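Local coordinates for protein D-mandelate dehydrogenase (Rhodotorula graminis, PDB 2W2K) that probably catalyses the NAD-dependent interconversion of D-mandelate and phenylglyoxylate, at residues B[39-44]-B[70-75]; B[257-262]-B[282-287]. One frame throughout, in Å; residues are numbered along the deposited sequence.

Contact 1 of 2, residues B[39-44]-B[70-75]; sequences GFKQAL and NADLIS
Lys41 lies over Leu73 and reaches past it to Asp72, joining helices 37-45 and 71-74, which sit in successive beta-alpha-beta crossovers of the five-stranded parallel sheet. From CB, the Lys41 chain leaves with CG anti to its own carbonyl carbon (chi1 -69°). CG then rests against CB and CA of Leu73, 4.0 Å from that CB. One bond further, Lys41 CD is 3.9 Å from Leu73 CA and already borders the carboxylate. The chain bends at chi3, and CE passes Asp72 OD2 at 3.5 Å before NZ closes a salt bridge to OD2 at 2.8 Å. The ammonium meets that oxygen on its anti side, slightly out of the carboxylate plane, and a weak, long ion pair to Asp38 adds a second negative neighbour. An alanine here would probably leave Asp72 without its ammonium mate and open a gap above Leu73. Beneath this ion pair the contact is apolar: Leu73 CD1 comes to the edge of the Phe40 ring, 3.8 Å from CD2, while Leu73 CD2 approaches Leu44 CD1. That same Leu44 methyl sits over one face of the Phe40 ring, offset from its centre. Leu73 is also fixed through its backbone, because Asn70 caps the second helix: its OD1 accepts from Leu73 N at 3.0 Å, with an N-H...O angle of 166°.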
loop_
_atom_site.group_PDB
_atom_site.type_symbol
_atom_site.label_atom_id
_atom_site.label_comp_id
_atom_site.label_asym_id
_atom_site.label_seq_id
_atom_site.Cartn_x
_atom_site.Cartn_y
_atom_site.Cartn_z
ATOM N N GLY B 39 37.097 6.989 -22.800
ATOM C CA GLY B 39 37.366 8.397 -23.138
ATOM C C GLY B 39 37.640 9.289 -21.918
ATOM O O GLY B 39 38.470 10.210 -22.000
ATOM N N PHE B 40 36.957 9.004 -20.798
ATOM C CA PHE B 40 37.173 9.696 -19.484
ATOM C C PHE B 40 38.528 9.338 -18.886
ATOM O O PHE B 40 39.236 10.210 -18.373
ATOM C CB PHE B 40 36.034 9.340 -18.498
ATOM C CG PHE B 40 36.084 10.074 -17.149
ATOM C CD1 PHE B 40 36.092 11.480 -17.071
ATOM C CD2 PHE B 40 36.059 9.347 -15.970
ATOM C CE1 PHE B 40 36.102 12.141 -15.814
ATOM C CE2 PHE B 40 36.065 9.984 -14.695
ATOM C CZ PHE B 40 36.096 11.382 -14.624
ATOM N N LYS B 41 38.910 8.057 -18.949
ATOM C CA LYS B 41 40.251 7.661 -18.472
ATOM C C LYS B 41 41.336 8.408 -19.252
ATOM O O LYS B 41 42.359 8.813 -18.679
ATOM C CB LYS B 41 40.487 6.137 -18.575
ATOM C CG LYS B 41 39.655 5.286 -17.607
ATOM C CD LYS B 41 40.247 3.840 -17.458
ATOM C CE LYS B 41 40.385 3.124 -18.830
ATOM N NZ LYS B 41 40.968 1.724 -18.709
ATOM N N GLN B 42 41.114 8.593 -20.559
ATOM C CA GLN B 42 42.114 9.228 -21.421
ATOM C C GLN B 42 42.215 10.729 -21.107
ATOM O O GLN B 42 43.308 11.312 -21.136
ATOM C CB GLN B 42 41.771 9.009 -22.900
ATOM C CG GLN B 42 42.782 9.640 -23.874
ATOM C CD GLN B 42 42.304 9.664 -25.331
ATOM O OE1 GLN B 42 43.116 9.803 -26.254
ATOM N NE2 GLN B 42 40.991 9.536 -25.544
ATOM N N ALA B 43 41.069 11.330 -20.801
ATOM C CA ALA B 43 40.981 12.740 -20.359
ATOM C C ALA B 43 41.789 12.989 -19.082
ATOM O O ALA B 43 42.575 13.960 -19.019
ATOM C CB ALA B 43 39.509 13.136 -20.176
ATOM N N LEU B 44 41.624 12.104 -18.087
ATOM C CA LEU B 44 42.365 12.173 -16.835
ATOM C C LEU B 44 43.865 11.982 -17.069
ATOM O O LEU B 44 44.671 12.732 -16.502
ATOM C CB LEU B 44 41.855 11.149 -15.804
ATOM C CG LEU B 44 40.419 11.349 -15.265
ATOM C CD1 LEU B 44 39.938 10.087 -14.561
ATOM C CD2 LEU B 44 40.331 12.561 -14.313
ATOM N N ASN B 70 37.096 1.907 -11.432
ATOM C CA ASN B 70 38.045 0.840 -11.092
ATOM C C ASN B 70 39.439 1.371 -10.718
ATOM O O ASN B 70 39.697 2.586 -10.797
ATOM C CB ASN B 70 38.126 -0.242 -12.219
ATOM C CG ASN B 70 38.552 0.312 -13.592
ATOM O OD1 ASN B 70 38.955 1.468 -13.737
ATOM N ND2 ASN B 70 38.476 -0.541 -14.613
ATOM N N ALA B 71 40.330 0.464 -10.317
ATOM C CA ALA B 71 41.730 0.819 -10.004
ATOM C C ALA B 71 42.457 1.594 -11.129
ATOM O O ALA B 71 43.203 2.554 -10.835
ATOM C CB ALA B 71 42.525 -0.439 -9.623
ATOM N N ASP B 72 42.275 1.173 -12.392
ATOM C CA ASP B 72 42.943 1.844 -13.535
ATOM C C ASP B 72 42.491 3.305 -13.718
ATOM O O ASP B 72 43.325 4.182 -13.921
ATOM C CB ASP B 72 42.791 1.075 -14.863
ATOM C CG ASP B 72 43.722 1.623 -15.977
ATOM O OD1 ASP B 72 44.964 1.624 -15.798
ATOM O OD2 ASP B 72 43.224 2.061 -17.028
ATOM N N LEU B 73 41.174 3.542 -13.676
ATOM C CA LEU B 73 40.621 4.916 -13.724
ATOM C C LEU B 73 41.166 5.782 -12.564
ATOM O O LEU B 73 41.657 6.916 -12.779
ATOM C CB LEU B 73 39.074 4.854 -13.718
ATOM C CG LEU B 73 38.269 6.171 -13.845
ATOM C CD1 LEU B 73 36.903 5.942 -14.422
ATOM C CD2 LEU B 73 38.151 6.882 -12.473
ATOM N N ILE B 74 41.066 5.249 -11.349
ATOM C CA ILE B 74 41.483 5.946 -10.113
ATOM C C ILE B 74 42.982 6.334 -10.107
ATOM O O ILE B 74 43.367 7.393 -9.561
ATOM C CB ILE B 74 41.070 5.100 -8.853
ATOM C CG1 ILE B 74 39.532 5.126 -8.680
ATOM C CG2 ILE B 74 41.767 5.556 -7.573
ATOM C CD1 ILE B 74 38.967 4.090 -7.674
ATOM N N SER B 75 43.812 5.493 -10.729
ATOM C CA SER B 75 45.259 5.731 -10.824
ATOM C C SER B 75 45.619 7.034 -11.567
ATOM O O SER B 75 46.747 7.535 -11.439
ATOM C CB SER B 75 45.995 4.525 -11.457
ATOM O OG SER B 75 45.899 4.525 -12.885
#

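Contact 2 of 2, residues B[257-262]-B[282-287]; sequences RGPVIS and VHEFEP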
loop_
_atom_site.group_PDB
_atom_site.type_symbol
_atom_site.label_atom_id
_atom_site.label_comp_id
_atom_site.label_asym_id
_atom_site.label_seq_id
_atom_site.Cartn_x
_atom_site.Cartn_y
_atom_site.Cartn_z
ATOM N N ARG B 257 18.741 -5.512 -2.750
ATOM C CA ARG B 257 19.250 -5.634 -4.126
ATOM C C ARG B 257 18.781 -6.967 -4.747
ATOM O O ARG B 257 18.520 -7.948 -4.030
ATOM C CB ARG B 257 20.791 -5.504 -4.172
ATOM C CG ARG B 257 21.339 -4.081 -3.907
ATOM C CD ARG B 257 21.035 -3.088 -5.057
ATOM N NE ARG B 257 20.958 -1.717 -4.551
ATOM C CZ ARG B 257 21.985 -0.875 -4.462
ATOM N NH1 ARG B 257 23.202 -1.243 -4.854
ATOM N NH2 ARG B 257 21.794 0.346 -3.974
ATOM N N GLY B 258 18.664 -7.003 -6.073
ATOM C CA GLY B 258 18.111 -8.181 -6.783
ATOM C C GLY B 258 18.768 -9.535 -6.454
ATOM O O GLY B 258 18.055 -10.491 -6.127
ATOM N N PRO B 259 20.116 -9.643 -6.552
ATOM C CA PRO B 259 20.753 -10.947 -6.287
ATOM C C PRO B 259 20.730 -11.463 -4.836
ATOM O O PRO B 259 21.239 -12.555 -4.597
ATOM C CB PRO B 259 22.208 -10.736 -6.748
ATOM C CG PRO B 259 22.125 -9.551 -7.726
ATOM C CD PRO B 259 21.118 -8.659 -7.006
ATOM N N VAL B 260 20.164 -10.710 -3.891
ATOM C CA VAL B 260 20.027 -11.233 -2.505
ATOM C C VAL B 260 19.108 -12.489 -2.463
ATOM O O VAL B 260 19.322 -13.417 -1.645
ATOM C CB VAL B 260 19.639 -10.134 -1.472
ATOM C CG1 VAL B 260 19.443 -10.738 -0.050
ATOM C CG2 VAL B 260 20.698 -9.025 -1.435
ATOM N N ILE B 261 18.131 -12.527 -3.383
ATOM C CA ILE B 261 17.255 -13.713 -3.581
ATOM C C ILE B 261 17.567 -14.441 -4.900
ATOM O O ILE B 261 17.612 -13.808 -5.956
ATOM C CB ILE B 261 15.746 -13.336 -3.595
ATOM C CG1 ILE B 261 15.354 -12.561 -2.309
ATOM C CG2 ILE B 261 14.874 -14.606 -3.753
ATOM C CD1 ILE B 261 13.827 -12.160 -2.222
ATOM N N SER B 262 17.754 -15.764 -4.838
ATOM C CA SER B 262 17.992 -16.574 -6.054
ATOM C C SER B 262 16.704 -16.635 -6.925
ATOM O O SER B 262 15.671 -17.170 -6.483
ATOM C CB SER B 262 18.450 -17.987 -5.667
ATOM O OG SER B 262 18.261 -18.881 -6.772
ATOM N N VAL B 282 13.301 -5.071 -6.850
ATOM C CA VAL B 282 14.689 -5.243 -7.317
ATOM C C VAL B 282 14.861 -6.665 -7.907
ATOM O O VAL B 282 14.225 -7.623 -7.431
ATOM C CB VAL B 282 15.735 -4.931 -6.186
ATOM C CG1 VAL B 282 15.689 -3.441 -5.788
ATOM C CG2 VAL B 282 15.510 -5.831 -4.913
ATOM N N HIS B 283 15.699 -6.805 -8.945
ATOM C CA HIS B 283 15.630 -7.998 -9.833
ATOM C C HIS B 283 17.016 -8.575 -10.057
ATOM O O HIS B 283 17.964 -7.796 -10.195
ATOM C CB HIS B 283 14.946 -7.579 -11.157
ATOM C CG HIS B 283 13.551 -7.049 -10.950
ATOM N ND1 HIS B 283 13.274 -5.715 -10.712
ATOM C CD2 HIS B 283 12.364 -7.696 -10.869
ATOM C CE1 HIS B 283 11.973 -5.566 -10.510
ATOM N NE2 HIS B 283 11.400 -6.756 -10.596
ATOM N N GLU B 284 17.165 -9.906 -10.030
ATOM C CA GLU B 284 18.538 -10.506 -10.093
ATOM C C GLU B 284 19.342 -10.043 -11.335
ATOM O O GLU B 284 20.538 -9.729 -11.215
ATOM C CB GLU B 284 18.538 -12.052 -9.985
ATOM C CG GLU B 284 19.996 -12.634 -9.948
ATOM C CD GLU B 284 20.084 -14.132 -9.616
ATOM O OE1 GLU B 284 19.033 -14.788 -9.395
ATOM O OE2 GLU B 284 21.230 -14.660 -9.592
ATOM N N PHE B 285 18.674 -10.007 -12.494
ATOM C CA PHE B 285 19.286 -9.596 -13.793
ATOM C C PHE B 285 18.813 -8.230 -14.306
ATOM O O PHE B 285 18.812 -7.951 -15.531
ATOM C CB PHE B 285 19.140 -10.731 -14.840
ATOM C CG PHE B 285 19.594 -12.081 -14.304
ATOM C CD1 PHE B 285 20.956 -12.382 -14.198
ATOM C CD2 PHE B 285 18.670 -13.014 -13.846
ATOM C CE1 PHE B 285 21.381 -13.621 -13.653
ATOM C CE2 PHE B 285 19.093 -14.256 -13.311
ATOM C CZ PHE B 285 20.434 -14.548 -13.223
ATOM N N GLU B 286 18.463 -7.360 -13.356
ATOM C CA GLU B 286 18.084 -5.960 -13.623
ATOM C C GLU B 286 19.017 -5.305 -14.672
ATOM O O GLU B 286 20.237 -5.382 -14.540
ATOM C CB GLU B 286 18.112 -5.173 -12.300
ATOM C CG GLU B 286 17.190 -3.970 -12.243
ATOM C CD GLU B 286 17.118 -3.363 -10.840
ATOM O OE1 GLU B 286 16.746 -4.068 -9.863
ATOM O OE2 GLU B 286 17.435 -2.172 -10.724
ATOM N N PRO B 287 18.451 -4.634 -15.704
ATOM C CA PRO B 287 17.052 -4.271 -15.950
ATOM C C PRO B 287 16.143 -5.282 -16.699
ATOM O O PRO B 287 15.063 -4.864 -17.139
ATOM C CB PRO B 287 17.180 -2.972 -16.770
ATOM C CG PRO B 287 18.443 -3.172 -17.564
ATOM C CD PRO B 287 19.337 -4.134 -16.780
HETATM O O HOH W 1 15.115 -10.217 -6.020
HETATM O O HOH W 2 18.881 -4.700 -7.873
#
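Val282 turns its CB toward the peptide between Arg257 and Gly258 and lays CB and CG2 against it, CG2 3.5 Å from Arg257 C. Glu284, two residues on, runs alongside the short 3-10 segment 258-260. Its CG stands anti to the backbone N (chi1 -176°), and the extended chain passes Pro259, whose own CG sits 3.8 Å from Glu284 O. The carboxylate ends near Ile261 and Ser262, but its bonds lie beyond them: OE1 accepts from Gln263 N at the start of helix 263-271, and OE2 is bonded to His236 NE2. On its other flank, Glu284 CG covers one face of the Phe285 ring, offset from the ring centre.

Between these two side chains the backbones come very close. Gly258 CA points its C-H at His283 O, 3.4 Å away and almost straight (169° at the hydrogen); a CB on Gly258 would fall within 1.9 Å of that same oxygen. Two waters complete the join. One donates to both Gly258 O and Val282 O. The other accepts from Gly258 N at 2.9 Å and donates to Glu286 OE1, which also takes His283 N, 3.1 Å away, on its anti lone pair. Glu286 is thus tied back to its own type I turn, and its side chain touches His304, as does that of Val282.

Both segments lie in loops at the C-terminal ends of neighbouring parallel strands, 250-254 and 275-280, and follow directly on Ala256 and Asp281, which bind NAD: the cofactor-binding edge of a Rossmann domain.

The two contacts belong to different parallel sheets, with centres 29 Å apart and nearest atoms about 16 Å apart, so neither touches the other. Contact 1 joins helices flanking the five-stranded sheet, far from the annotated sites: it is mostly buried, with its one charged pair toward the surface. Contact 2 lies nearer the middle of the chain yet is only partly buried, between loops of the seven-stranded sheet beside the cofactor site. Here backbone meets backbone through a C-H...O contact and shared waters, whereas 39-44 and 70-75 meet mainly through side chains. Charge also works differently: across contact 1 it pairs directly, while in contact 2 the Glu284 carboxylate takes its partners from outside both segments.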